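Local coordinates for sulfate adenylyltransferase, adenylylsulfate kinase (Thiobacillus denitrificans, PDB 3CR8), which phosphorylates adenosine 5'-phosphosulfate with ATP to give 3'-phosphoadenylyl sulfate, as a hexameric APS kinase that also carries an ATP sulfurylase-like region lacking sulfurylase activity, at residues A[12-17]-A[48-54]; A[79-84]-A[247-251]; A[144-149]-A[230-234]; A[164-170]-A[257-262]; A[178-182]-A[301-306]. The contacts are given in a common frame with arbitrary orientation. Numbering follows the deposited sequence.

All five contacts lie in the N-terminal PUA-like and ATP sulfurylase-like regions, away from the predicted ATP-binding P-loop of the kinase domain. Interactions 2 and 4 are buried, 1 and 3 partly buried, and 5 is at the surface. Interaction 4 pairs two neighbouring parallel strands through backbone hydrogen bonds. Interaction 3 reaches the same five-stranded sheet at its edge strand 229-231, and interaction 5, with aromatic packing, at the other outermost strand, 299-301. Interactions 1 and 2 touch through Tyr53, which packs on Trp80 and Leu248; the first mixes hydrogen bonds with aliphatic packing, the second is purely apolar. Helix 244-256 of interaction 2 leads into strand 260-262 of interaction 4.

Interaction 1: residues A[12-17]-A[48-54]; sequences TLVNLI and LMTGAYS
Segment 12-17 is an irregular, mostly extended chain that runs past the C-terminal end of helix 39-50, with CA atoms closest at Val14-Gly51 (4.4 Å) and Leu16-Met49 (4.8 Å), so the two chains pass in opposite directions. Gly51 leaves the helix with phi 105° and psi -2°, forming a Schellman motif, and a type I turn follows from Gly51 to Ser54. A CB on Gly51 would clash with Val14 O, which sits 3.4 Å from Gly51 CA. Two hydrogen bonds join the segments within the PUA-like region: Leu16 N to Met49 O (3.1 Å), and Val14 N to Ser54 OG (2.9 Å). Ser54, chi1 m, also donates from OG to Gly51 O (2.6 Å). The CB of Asn15 points away from 48-54, and its OD1 (chi1 t) accepts from Ile17 N at 2.7 Å, an Asx turn. Leu16 CD2 meets Leu48 CD2 at 3.8 Å; Ile17, chi1 m, places CG1 3.7 Å from Met49 CG. Leu13 CD2 lies 3.2 Å from Ser54 OG.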
# COMPACT_ATOMS: atom_id res chain seq x y z
N THR A 12 -1.96 -42.75 -38.01
CA THR A 12 -1.28 -43.35 -36.86
C THR A 12 0.01 -42.62 -36.53
O THR A 12 0.72 -42.16 -37.43
CB THR A 12 -1.04 -44.85 -37.08
OG1 THR A 12 0.35 -45.13 -36.85
CG2 THR A 12 -1.42 -45.28 -38.51
N LEU A 13 0.30 -42.51 -35.23
CA LEU A 13 1.38 -41.66 -34.73
C LEU A 13 2.79 -42.25 -34.90
O LEU A 13 3.13 -43.24 -34.26
CB LEU A 13 1.16 -41.35 -33.25
CG LEU A 13 1.40 -39.95 -32.69
CD1 LEU A 13 2.03 -40.07 -31.32
CD2 LEU A 13 2.25 -39.03 -33.61
N VAL A 14 3.61 -41.64 -35.73
CA VAL A 14 4.98 -42.12 -35.92
C VAL A 14 5.79 -42.09 -34.62
O VAL A 14 5.60 -41.23 -33.77
CB VAL A 14 5.72 -41.33 -36.98
CG1 VAL A 14 7.16 -41.80 -37.06
CG2 VAL A 14 5.01 -41.44 -38.35
N ASN A 15 6.69 -43.06 -34.47
CA ASN A 15 7.70 -43.04 -33.42
C ASN A 15 8.97 -43.75 -33.89
O ASN A 15 9.05 -44.97 -33.95
CB ASN A 15 7.20 -43.65 -32.12
CG ASN A 15 8.21 -43.55 -31.00
OD1 ASN A 15 9.40 -43.38 -31.24
ND2 ASN A 15 7.75 -43.65 -29.76
N LEU A 16 9.96 -42.95 -34.23
CA LEU A 16 11.20 -43.40 -34.80
C LEU A 16 12.18 -43.88 -33.72
O LEU A 16 13.38 -44.05 -33.99
CB LEU A 16 11.83 -42.25 -35.63
CG LEU A 16 11.61 -42.34 -37.13
CD1 LEU A 16 10.22 -42.84 -37.42
CD2 LEU A 16 11.88 -41.01 -37.78
N ILE A 17 11.68 -44.09 -32.51
CA ILE A 17 12.56 -44.52 -31.43
C ILE A 17 12.08 -45.78 -30.74
O ILE A 17 11.22 -45.74 -29.86
CB ILE A 17 12.77 -43.43 -30.40
CG1 ILE A 17 13.56 -42.29 -31.01
CG2 ILE A 17 13.54 -43.96 -29.24
CD1 ILE A 17 13.76 -41.11 -30.06
N LEU A 48 10.74 -34.95 -36.36
CA LEU A 48 10.47 -36.10 -37.21
C LEU A 48 10.52 -37.36 -36.37
O LEU A 48 9.63 -38.21 -36.40
CB LEU A 48 11.48 -36.17 -38.33
CG LEU A 48 11.36 -37.48 -39.11
CD1 LEU A 48 10.33 -37.27 -40.21
CD2 LEU A 48 12.70 -37.87 -39.67
N MET A 49 11.56 -37.45 -35.56
CA MET A 49 11.80 -38.64 -34.76
C MET A 49 10.62 -38.91 -33.86
O MET A 49 10.46 -40.00 -33.35
CB MET A 49 13.06 -38.43 -33.91
CG MET A 49 13.82 -39.67 -33.65
SD MET A 49 15.53 -39.28 -33.64
CE MET A 49 15.59 -37.84 -32.58
N THR A 50 9.78 -37.90 -33.68
CA THR A 50 8.90 -37.89 -32.52
C THR A 50 7.42 -37.91 -32.90
O THR A 50 6.55 -38.07 -32.05
CB THR A 50 9.26 -36.70 -31.60
OG1 THR A 50 9.51 -37.19 -30.28
CG2 THR A 50 8.17 -35.64 -31.58
N GLY A 51 7.12 -37.77 -34.18
CA GLY A 51 5.75 -37.94 -34.63
C GLY A 51 5.04 -36.64 -34.95
O GLY A 51 3.90 -36.66 -35.39
N ALA A 52 5.70 -35.52 -34.75
CA ALA A 52 5.09 -34.23 -35.06
C ALA A 52 4.75 -34.13 -36.55
O ALA A 52 3.94 -33.30 -36.95
CB ALA A 52 6.02 -33.08 -34.62
N TYR A 53 5.40 -34.97 -37.36
CA TYR A 53 5.26 -34.94 -38.81
C TYR A 53 4.70 -36.24 -39.37
O TYR A 53 4.86 -36.50 -40.55
CB TYR A 53 6.59 -34.71 -39.51
CG TYR A 53 7.27 -33.39 -39.24
CD1 TYR A 53 6.53 -32.24 -39.08
CD2 TYR A 53 8.66 -33.29 -39.17
CE1 TYR A 53 7.17 -31.03 -38.84
CE2 TYR A 53 9.28 -32.09 -38.94
CZ TYR A 53 8.54 -30.98 -38.77
OH TYR A 53 9.14 -29.78 -38.56
N SER A 54 4.08 -37.06 -38.51
CA SER A 54 3.39 -38.25 -38.95
C SER A 54 2.56 -37.85 -40.13
O SER A 54 1.88 -36.85 -40.06
CB SER A 54 2.49 -38.76 -37.85
OG SER A 54 3.21 -38.89 -36.64

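Interaction 2: residues A[79-84]-A[247-251]; sequences FWPSPI and LLRAI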
# COMPACT_ATOMS: atom_id res chain seq x y z
N PHE A 79 -1.85 -35.46 -48.89
CA PHE A 79 -1.48 -34.06 -48.91
C PHE A 79 -0.28 -33.74 -48.01
O PHE A 79 -0.24 -34.16 -46.87
CB PHE A 79 -2.69 -33.17 -48.56
CG PHE A 79 -2.30 -31.76 -48.27
CD1 PHE A 79 -2.00 -30.88 -49.29
CD2 PHE A 79 -2.12 -31.36 -46.97
CE1 PHE A 79 -1.59 -29.63 -49.02
CE2 PHE A 79 -1.70 -30.10 -46.70
CZ PHE A 79 -1.44 -29.23 -47.72
N TRP A 80 0.69 -32.97 -48.50
CA TRP A 80 1.75 -32.51 -47.63
C TRP A 80 2.36 -31.20 -48.07
O TRP A 80 3.00 -31.13 -49.11
CB TRP A 80 2.85 -33.57 -47.46
CG TRP A 80 3.87 -33.16 -46.44
CD1 TRP A 80 4.93 -32.33 -46.64
CD2 TRP A 80 3.87 -33.50 -45.05
NE1 TRP A 80 5.62 -32.16 -45.47
CE2 TRP A 80 4.98 -32.85 -44.47
CE3 TRP A 80 3.04 -34.29 -44.23
CZ2 TRP A 80 5.29 -32.96 -43.12
CZ3 TRP A 80 3.35 -34.40 -42.90
CH2 TRP A 80 4.48 -33.74 -42.35
N PRO A 81 2.20 -30.16 -47.24
CA PRO A 81 2.49 -28.76 -47.63
C PRO A 81 3.95 -28.47 -47.97
O PRO A 81 4.21 -27.76 -48.95
CB PRO A 81 2.07 -27.96 -46.38
CG PRO A 81 2.16 -28.99 -45.25
CD PRO A 81 1.63 -30.24 -45.87
N SER A 82 4.89 -29.01 -47.19
CA SER A 82 6.25 -28.46 -47.22
C SER A 82 7.39 -29.49 -47.05
O SER A 82 7.30 -30.41 -46.24
CB SER A 82 6.34 -27.33 -46.18
OG SER A 82 7.54 -26.60 -46.31
N PRO A 83 8.48 -29.34 -47.81
CA PRO A 83 9.65 -30.22 -47.75
C PRO A 83 10.29 -30.37 -46.36
O PRO A 83 10.82 -29.37 -45.82
CB PRO A 83 10.65 -29.55 -48.69
CG PRO A 83 9.84 -28.78 -49.59
CD PRO A 83 8.69 -28.26 -48.77
N ILE A 84 10.26 -31.59 -45.81
CA ILE A 84 11.05 -31.89 -44.61
C ILE A 84 12.40 -32.44 -45.01
O ILE A 84 12.50 -33.48 -45.64
CB ILE A 84 10.38 -32.89 -43.68
CG1 ILE A 84 8.92 -32.51 -43.42
CG2 ILE A 84 11.17 -32.94 -42.38
CD1 ILE A 84 8.75 -31.12 -42.80
N LEU A 247 0.21 -24.35 -43.11
CA LEU A 247 -0.42 -25.67 -43.26
C LEU A 247 0.36 -26.79 -42.57
O LEU A 247 -0.21 -27.81 -42.18
CB LEU A 247 -0.63 -25.99 -44.74
CG LEU A 247 -1.81 -25.26 -45.37
CD1 LEU A 247 -1.73 -25.33 -46.89
CD2 LEU A 247 -3.12 -25.85 -44.85
N LEU A 248 1.67 -26.60 -42.42
CA LEU A 248 2.50 -27.57 -41.72
C LEU A 248 2.13 -27.49 -40.25
O LEU A 248 1.91 -28.53 -39.60
CB LEU A 248 3.98 -27.26 -41.92
CG LEU A 248 4.97 -28.44 -42.03
CD1 LEU A 248 6.39 -28.06 -41.59
CD2 LEU A 248 4.51 -29.61 -41.23
N ARG A 249 2.07 -26.26 -39.73
CA ARG A 249 1.84 -26.05 -38.32
C ARG A 249 0.51 -26.66 -37.93
O ARG A 249 0.37 -27.27 -36.87
CB ARG A 249 1.92 -24.57 -37.98
CG ARG A 249 3.34 -24.07 -37.91
CD ARG A 249 3.39 -22.57 -37.96
NE ARG A 249 2.53 -21.99 -36.94
CZ ARG A 249 1.99 -20.78 -37.04
NH1 ARG A 249 2.23 -20.05 -38.12
NH2 ARG A 249 1.23 -20.32 -36.07
N ALA A 250 -0.45 -26.53 -38.83
CA ALA A 250 -1.76 -27.18 -38.70
C ALA A 250 -1.61 -28.69 -38.59
O ALA A 250 -2.38 -29.34 -37.87
CB ALA A 250 -2.60 -26.87 -39.87
N ILE A 251 -0.65 -29.25 -39.33
CA ILE A 251 -0.42 -30.69 -39.29
C ILE A 251 0.24 -31.09 -38.01
O ILE A 251 -0.16 -32.08 -37.41
CB ILE A 251 0.42 -31.20 -40.46
CG1 ILE A 251 -0.27 -30.87 -41.79
CG2 ILE A 251 0.65 -32.70 -40.32
CD1 ILE A 251 0.16 -31.73 -42.97
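Four side chains of the loop before strand 86-88 close over one side of helix 244-256, where Leu247 and Leu248 are neighbours and Ile251 lies about one turn further along. Phe79 takes chi1 t and reaches obliquely across, its CZ 4.0 Å from Leu247 CD1 and its CE2 4.5 Å from Ile251 CD1. Trp80 is also t at chi1, but its CB leaves sideways, and only the indole end meets the helix: CZ2 lies 3.9 Å from Leu248 CD2 and CE3 4.1 Å from Ile251 CD1. The indole is held in this pose by its own segment, NE1 donating to Ser82 O at 2.5 Å. Next in sequence, Pro81 presents its ring to the helix, with CB 3.7 Å from Leu247 CB, CG 3.7 Å from Leu248 N and CD 3.6 Å from Ile251 CD1. Leu247 is m at chi1 and t at chi2. Leu248, between wells at chi1 (-145°), turns CD2 to Trp80 and CD1 to Ile84 CD1 (4.0 Å), Ile84 being m at both angles. Ile251, m then t, puts CD1 within reach of Phe79, Trp80 and Pro81 alike. Helix 290-296 flanks the cluster: Ile296 packs on Phe79 and Ile251, and Arg292 makes a cation-pi contact with Phe79. No hydrogen bond crosses between the segments, so shape fit and exclusion of water join the PUA-like and ATP sulfurylase-like regions here.

Interaction 3: residues A[144-149]-A[230-234]; sequences FVSLRA and QLSLL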
# COMPACT_ATOMS: atom_id res chain seq x y z
N PHE A 144 13.42 -27.24 -18.66
CA PHE A 144 11.98 -27.34 -18.85
C PHE A 144 11.49 -28.77 -19.12
O PHE A 144 10.51 -29.01 -19.83
CB PHE A 144 11.51 -26.35 -19.93
CG PHE A 144 11.86 -24.92 -19.61
CD1 PHE A 144 11.72 -24.43 -18.32
CD2 PHE A 144 12.35 -24.07 -20.59
CE1 PHE A 144 12.05 -23.15 -18.01
CE2 PHE A 144 12.69 -22.78 -20.29
CZ PHE A 144 12.54 -22.32 -18.99
N VAL A 145 12.15 -29.73 -18.51
CA VAL A 145 11.72 -31.11 -18.59
C VAL A 145 10.20 -31.29 -18.43
O VAL A 145 9.57 -31.92 -19.27
CB VAL A 145 12.53 -32.01 -17.61
CG1 VAL A 145 11.67 -33.09 -17.02
CG2 VAL A 145 13.69 -32.62 -18.33
N SER A 146 9.63 -30.74 -17.37
CA SER A 146 8.17 -30.81 -17.19
C SER A 146 7.38 -30.39 -18.44
O SER A 146 6.60 -31.18 -19.00
CB SER A 146 7.76 -29.92 -16.02
OG SER A 146 8.61 -28.79 -15.94
N LEU A 147 7.60 -29.14 -18.86
CA LEU A 147 6.88 -28.50 -19.96
C LEU A 147 7.05 -29.10 -21.36
O LEU A 147 6.28 -28.75 -22.25
CB LEU A 147 7.27 -27.04 -20.02
CG LEU A 147 6.74 -26.30 -18.80
CD1 LEU A 147 7.30 -24.89 -18.66
CD2 LEU A 147 5.24 -26.27 -18.88
N ARG A 148 8.04 -29.98 -21.55
CA ARG A 148 8.30 -30.59 -22.85
C ARG A 148 7.58 -31.89 -23.00
O ARG A 148 7.93 -32.87 -22.36
CB ARG A 148 9.79 -30.83 -23.04
CG ARG A 148 10.64 -29.59 -22.99
CD ARG A 148 12.12 -29.87 -22.95
NE ARG A 148 12.90 -28.66 -23.17
CZ ARG A 148 13.14 -28.13 -24.36
NH1 ARG A 148 12.66 -28.71 -25.45
NH2 ARG A 148 13.85 -27.03 -24.47
N ALA A 149 6.57 -31.94 -23.85
CA ALA A 149 5.91 -33.21 -24.18
C ALA A 149 6.07 -33.62 -25.63
O ALA A 149 6.17 -32.81 -26.53
CB ALA A 149 4.46 -33.18 -23.82
N GLN A 230 -3.70 -25.43 -21.01
CA GLN A 230 -2.48 -26.22 -20.85
C GLN A 230 -1.32 -25.50 -21.42
O GLN A 230 -1.46 -24.86 -22.48
CB GLN A 230 -2.59 -27.55 -21.60
CG GLN A 230 -2.82 -28.73 -20.68
CD GLN A 230 -1.61 -28.98 -19.79
OE1 GLN A 230 -1.74 -29.47 -18.67
NE2 GLN A 230 -0.45 -28.60 -20.28
N LEU A 231 -0.16 -25.59 -20.76
CA LEU A 231 1.09 -25.03 -21.31
C LEU A 231 2.05 -26.16 -21.68
O LEU A 231 2.21 -27.12 -20.95
CB LEU A 231 1.76 -24.05 -20.34
CG LEU A 231 3.15 -23.51 -20.74
CD1 LEU A 231 3.09 -22.54 -21.90
CD2 LEU A 231 3.80 -22.85 -19.56
N SER A 232 2.67 -26.06 -22.84
CA SER A 232 3.59 -27.10 -23.24
C SER A 232 4.54 -26.48 -24.24
O SER A 232 4.22 -25.47 -24.82
CB SER A 232 2.84 -28.26 -23.86
OG SER A 232 3.57 -29.44 -23.70
N LEU A 233 5.71 -27.07 -24.42
CA LEU A 233 6.68 -26.50 -25.37
C LEU A 233 6.68 -27.26 -26.68
O LEU A 233 6.48 -28.48 -26.71
CB LEU A 233 8.08 -26.44 -24.77
CG LEU A 233 8.05 -25.78 -23.39
CD1 LEU A 233 9.40 -25.88 -22.72
CD2 LEU A 233 7.61 -24.33 -23.53
N LEU A 234 6.88 -26.51 -27.74
CA LEU A 234 6.91 -27.02 -29.10
C LEU A 234 8.32 -26.83 -29.67
O LEU A 234 8.68 -25.73 -30.09
CB LEU A 234 5.93 -26.21 -29.95
CG LEU A 234 5.50 -26.67 -31.34
CD1 LEU A 234 5.59 -25.49 -32.23
CD2 LEU A 234 6.39 -27.75 -31.88
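Phe144 opens the segment with positive phi (57°) and packs its CB 3.5 Å from Leu233 CD1. Its backbone N is hydrogen-bonded to Glu395 of the second subunit, which places this turn beside a subunit interface. Val145 and Ser146 then carry the chain round a type I turn that ends at Arg148, bringing Leu147 to the other segment. Leu147 is the focus of the contact. Its carbonyl O accepts two hydrogen bonds, from Leu233 N at 2.8 Å and from Ser232 OG at 3.2 Å, while Ser232 CA adds a CA-H...O contact to the same oxygen at 3.3 Å. The turn thus docks where strand 229-231, an outermost strand of the parallel sheet in the ATP sulfurylase-like region, gives way to loop. Leu147's side chain fits beside the strand, CD2 lying 3.8 Å from Leu231 CD2 and CB 3.6 Å from Leu233 CD1; Leu218 of helix 210-220 packs on both Leu147 and Leu231. Arg148 points its CB away, yet its CG comes 3.9 Å from Leu233 CD1, a methyl that also lies over one face of the guanidinium, whose NH2 forms a salt bridge with Asp143. At Ala149, just before helix 151-160, CB sits 3.8 Å from Ser232 OG.

Interaction 4: residues A[164-170]-A[257-262]; sequences RRIIAWQ and GCSLLI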
# COMPACT_ATOMS: atom_id res chain seq x y z
N ARG A 164 -11.04 -33.11 -25.22
CA ARG A 164 -11.27 -33.66 -26.56
C ARG A 164 -10.93 -32.66 -27.67
O ARG A 164 -10.08 -32.89 -28.53
CB ARG A 164 -12.73 -34.09 -26.72
CG ARG A 164 -13.17 -35.29 -25.90
CD ARG A 164 -14.64 -35.61 -26.12
NE ARG A 164 -15.56 -34.67 -25.45
CZ ARG A 164 -16.83 -34.48 -25.81
NH1 ARG A 164 -17.34 -35.15 -26.84
NH2 ARG A 164 -17.61 -33.61 -25.15
N ARG A 165 -11.63 -31.54 -27.65
CA ARG A 165 -11.55 -30.49 -28.66
C ARG A 165 -10.63 -29.41 -28.09
O ARG A 165 -10.86 -28.94 -26.96
CB ARG A 165 -12.96 -29.95 -28.88
CG ARG A 165 -13.14 -28.91 -29.93
CD ARG A 165 -14.40 -28.13 -29.62
NE ARG A 165 -15.03 -27.62 -30.82
CZ ARG A 165 -16.02 -28.25 -31.42
NH1 ARG A 165 -16.46 -29.40 -30.91
NH2 ARG A 165 -16.57 -27.74 -32.51
N ILE A 166 -9.61 -29.01 -28.87
CA ILE A 166 -8.53 -28.17 -28.37
C ILE A 166 -8.03 -27.16 -29.40
O ILE A 166 -7.58 -27.53 -30.49
CB ILE A 166 -7.34 -29.04 -27.89
CG1 ILE A 166 -7.80 -30.08 -26.87
CG2 ILE A 166 -6.25 -28.20 -27.31
CD1 ILE A 166 -6.80 -31.20 -26.62
N ILE A 167 -8.11 -25.87 -29.04
CA ILE A 167 -7.43 -24.82 -29.77
C ILE A 167 -5.98 -24.75 -29.31
O ILE A 167 -5.69 -24.76 -28.11
CB ILE A 167 -8.04 -23.45 -29.48
CG1 ILE A 167 -9.53 -23.55 -29.28
CG2 ILE A 167 -7.71 -22.44 -30.59
CD1 ILE A 167 -10.17 -22.20 -29.15
N ALA A 168 -5.07 -24.64 -30.27
CA ALA A 168 -3.66 -24.45 -29.98
C ALA A 168 -3.24 -23.06 -30.39
O ALA A 168 -3.75 -22.52 -31.37
CB ALA A 168 -2.83 -25.47 -30.70
N TRP A 169 -2.31 -22.50 -29.62
CA TRP A 169 -1.72 -21.22 -29.92
C TRP A 169 -0.22 -21.49 -29.86
O TRP A 169 0.33 -21.81 -28.79
CB TRP A 169 -2.17 -20.17 -28.89
CG TRP A 169 -1.47 -18.88 -28.98
CD1 TRP A 169 -0.27 -18.54 -28.43
CD2 TRP A 169 -1.94 -17.72 -29.66
NE1 TRP A 169 0.04 -17.24 -28.73
CE2 TRP A 169 -0.97 -16.72 -29.49
CE3 TRP A 169 -3.09 -17.43 -30.38
CZ2 TRP A 169 -1.11 -15.46 -30.03
CZ3 TRP A 169 -3.22 -16.17 -30.91
CH2 TRP A 169 -2.24 -15.20 -30.73
N GLN A 170 0.44 -21.43 -31.01
CA GLN A 170 1.84 -21.78 -31.10
C GLN A 170 2.74 -20.57 -31.06
O GLN A 170 3.44 -20.28 -32.01
CB GLN A 170 2.08 -22.58 -32.38
CG GLN A 170 1.86 -24.09 -32.19
CD GLN A 170 1.39 -24.83 -33.45
OE1 GLN A 170 1.58 -24.39 -34.58
NE2 GLN A 170 0.76 -25.97 -33.24
N GLY A 257 -2.58 -33.33 -31.07
CA GLY A 257 -3.90 -33.56 -30.53
C GLY A 257 -4.87 -32.42 -30.79
O GLY A 257 -6.07 -32.52 -30.51
N CYS A 258 -4.38 -31.31 -31.34
CA CYS A 258 -5.24 -30.15 -31.48
C CYS A 258 -6.07 -30.20 -32.75
O CYS A 258 -5.58 -30.60 -33.81
CB CYS A 258 -4.38 -28.89 -31.49
SG CYS A 258 -3.29 -28.91 -30.16
N SER A 259 -7.32 -29.77 -32.64
CA SER A 259 -8.18 -29.70 -33.82
C SER A 259 -8.47 -28.26 -34.28
O SER A 259 -9.20 -28.03 -35.25
CB SER A 259 -9.49 -30.48 -33.57
OG SER A 259 -10.23 -29.94 -32.49
N LEU A 260 -7.89 -27.29 -33.56
CA LEU A 260 -8.00 -25.89 -33.95
C LEU A 260 -6.64 -25.19 -33.80
O LEU A 260 -5.83 -25.52 -32.94
CB LEU A 260 -9.08 -25.18 -33.13
CG LEU A 260 -10.51 -25.68 -33.37
CD1 LEU A 260 -10.96 -26.62 -32.26
CD2 LEU A 260 -11.48 -24.52 -33.51
N LEU A 261 -6.36 -24.22 -34.66
CA LEU A 261 -5.08 -23.54 -34.61
C LEU A 261 -5.30 -22.03 -34.80
O LEU A 261 -6.03 -21.60 -35.70
CB LEU A 261 -4.20 -24.07 -35.73
CG LEU A 261 -2.70 -24.16 -35.49
CD1 LEU A 261 -2.01 -23.52 -36.67
CD2 LEU A 261 -2.34 -23.46 -34.21
N ILE A 262 -4.70 -21.22 -33.95
CA ILE A 262 -4.84 -19.81 -34.13
C ILE A 262 -3.63 -19.40 -34.96
O ILE A 262 -2.57 -19.96 -34.80
CB ILE A 262 -4.87 -19.10 -32.80
CG1 ILE A 262 -6.19 -19.40 -32.10
CG2 ILE A 262 -4.77 -17.63 -33.02
CD1 ILE A 262 -6.25 -18.89 -30.70
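Two adjacent strands of the five-stranded parallel sheet in the ATP sulfurylase-like region meet here; the sheet's 3-2-1-4-5 strand order is that of a Rossmann-like alpha/beta fold, and 166-169 is its central strand. Strands 166-169 and 260-262 run in the same direction, their axes 4.5 Å apart at closest approach and 28° from parallel. Ile167 pairs with Leu260 and Ala168 with Leu261. Ile166 O accepts from Leu260 N at 3.1 Å and, weakly, from Ser259 N at 3.1 Å; Ala168 N then donates to Leu260 O at 2.9 Å, and Ile262 N to Ala168 O at 3.0 Å. Gly257, with phi 120°, ends helix 244-256 in a Schellman motif and leads the chain into the second strand. Ile167 and Leu260 share one face of the sheet, the CG2 of Ile167 lying 4.0 Å from Leu260 CB and 3.7 Å from Ile262 CG1; Ser186 and Ala187 of helix 177-189 pack on Ile167. On the other face, Ala168 CB touches Cys258 SG at 3.5 Å and Leu261 CD2 at 4.1 Å, with Ala253 of helix 244-256 packing on Leu261. Polar backbone atoms are thus matched between the strands while apolar side chains, the Cys258 sulfur among them, cover both faces, a combination that lets the strand pair lie buried between helices.

Interaction 5: residues A[178-182]-A[301-306]; sequences AQYEF and IAYPRM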
# COMPACT_ATOMS: atom_id res chain seq x y z
N ALA A 178 -4.30 -8.46 -24.99
CA ALA A 178 -5.09 -8.66 -26.21
C ALA A 178 -5.11 -10.11 -26.69
O ALA A 178 -6.18 -10.70 -26.94
CB ALA A 178 -4.60 -7.75 -27.33
N GLN A 179 -3.94 -10.70 -26.88
CA GLN A 179 -3.91 -12.10 -27.23
C GLN A 179 -4.60 -12.95 -26.15
O GLN A 179 -5.44 -13.78 -26.45
CB GLN A 179 -2.49 -12.58 -27.55
CG GLN A 179 -1.37 -11.70 -27.03
CD GLN A 179 -1.08 -10.54 -27.93
OE1 GLN A 179 -1.67 -10.40 -28.99
NE2 GLN A 179 -0.17 -9.67 -27.51
N TYR A 180 -4.25 -12.72 -24.89
CA TYR A 180 -4.88 -13.43 -23.79
C TYR A 180 -6.40 -13.33 -23.88
O TYR A 180 -7.08 -14.35 -23.87
CB TYR A 180 -4.37 -12.91 -22.44
CG TYR A 180 -5.26 -13.21 -21.26
CD1 TYR A 180 -5.13 -14.39 -20.54
CD2 TYR A 180 -6.22 -12.30 -20.85
CE1 TYR A 180 -5.94 -14.66 -19.45
CE2 TYR A 180 -7.05 -12.57 -19.78
CZ TYR A 180 -6.90 -13.74 -19.08
OH TYR A 180 -7.71 -13.98 -17.99
N GLU A 181 -6.96 -12.12 -23.97
CA GLU A 181 -8.42 -11.98 -24.02
C GLU A 181 -9.04 -12.66 -25.26
O GLU A 181 -10.13 -13.25 -25.18
CB GLU A 181 -8.87 -10.51 -23.85
CG GLU A 181 -9.10 -10.08 -22.38
CD GLU A 181 -9.48 -8.58 -22.24
OE1 GLU A 181 -9.31 -8.01 -21.13
OE2 GLU A 181 -9.93 -7.97 -23.23
N PHE A 182 -8.35 -12.62 -26.39
CA PHE A 182 -8.85 -13.23 -27.62
C PHE A 182 -8.81 -14.73 -27.64
O PHE A 182 -9.64 -15.35 -28.28
CB PHE A 182 -8.09 -12.76 -28.85
CG PHE A 182 -8.44 -13.55 -30.09
CD1 PHE A 182 -9.61 -13.28 -30.80
CD2 PHE A 182 -7.62 -14.57 -30.52
CE1 PHE A 182 -9.93 -14.01 -31.93
CE2 PHE A 182 -7.94 -15.30 -31.66
CZ PHE A 182 -9.09 -15.02 -32.36
N ILE A 301 -8.40 -20.60 -36.95
CA ILE A 301 -9.03 -19.32 -36.75
C ILE A 301 -7.97 -18.25 -36.78
O ILE A 301 -6.87 -18.45 -36.30
CB ILE A 301 -9.76 -19.26 -35.40
CG1 ILE A 301 -8.85 -18.71 -34.32
CG2 ILE A 301 -10.33 -20.65 -34.97
CD1 ILE A 301 -9.29 -19.12 -32.91
N ALA A 302 -8.31 -17.11 -37.37
CA ALA A 302 -7.32 -16.05 -37.55
C ALA A 302 -7.35 -15.02 -36.41
O ALA A 302 -8.37 -14.81 -35.75
CB ALA A 302 -7.51 -15.39 -38.87
N TYR A 303 -6.20 -14.40 -36.18
CA TYR A 303 -6.08 -13.43 -35.12
C TYR A 303 -6.30 -12.00 -35.64
O TYR A 303 -5.51 -11.50 -36.44
CB TYR A 303 -4.72 -13.56 -34.44
CG TYR A 303 -4.53 -12.62 -33.28
CD1 TYR A 303 -5.34 -12.69 -32.15
CD2 TYR A 303 -3.54 -11.66 -33.31
CE1 TYR A 303 -5.17 -11.83 -31.10
CE2 TYR A 303 -3.35 -10.80 -32.26
CZ TYR A 303 -4.15 -10.88 -31.16
OH TYR A 303 -3.94 -10.00 -30.13
N PRO A 304 -7.38 -11.35 -35.18
CA PRO A 304 -7.81 -10.07 -35.75
C PRO A 304 -7.08 -8.90 -35.12
O PRO A 304 -6.41 -9.09 -34.10
CB PRO A 304 -9.29 -10.02 -35.37
CG PRO A 304 -9.53 -11.16 -34.36
CD PRO A 304 -8.22 -11.76 -34.04
N ARG A 305 -7.23 -7.71 -35.65
CA ARG A 305 -6.79 -6.57 -34.90
C ARG A 305 -7.70 -6.52 -33.69
O ARG A 305 -8.89 -6.34 -33.83
CB ARG A 305 -6.91 -5.31 -35.74
N MET A 306 -7.12 -6.74 -32.51
CA MET A 306 -7.68 -6.46 -31.21
C MET A 306 -7.55 -4.99 -30.85
O MET A 306 -6.51 -4.39 -31.10
CB MET A 306 -6.98 -7.33 -30.16
CG MET A 306 -7.11 -8.80 -30.43
SD MET A 306 -8.81 -9.35 -30.59
CE MET A 306 -9.42 -9.27 -28.88
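Ile301, at the end of edge strand 299-301, points its CB toward the helix and brings CD1 to 4.1 Å from Phe182 CZ. The CB of Ala302 points away, and this residue meets the ring only through its backbone, its O 3.5 Å from Phe182 CZ. Tyr303, chi1 t, turns the edge of its ring to the face of Phe182 in an offset edge-to-face pair, with centroids 5.2 Å apart and planes at 70°; its OH comes to the helix at Ala178, 3.7 Å from Ala178 CB. Pro304 adds a CH-pi contact, CD lying 3.8 Å from the centroid of the Phe182 ring, over its face. Beyond Arg305, Met306 returns to the helix: its CB is 3.7 Å from Ala178 CB, its CE 3.7 Å from Phe182 CB, and its SD makes an oblique Met-aromatic contact 5.0 Å from the ring centroid. Phe182, chi1 t, is the buried centre of this cluster, which packs helix 177-189 against the segment leaving the last strand of the Rossmann-like parallel sheet.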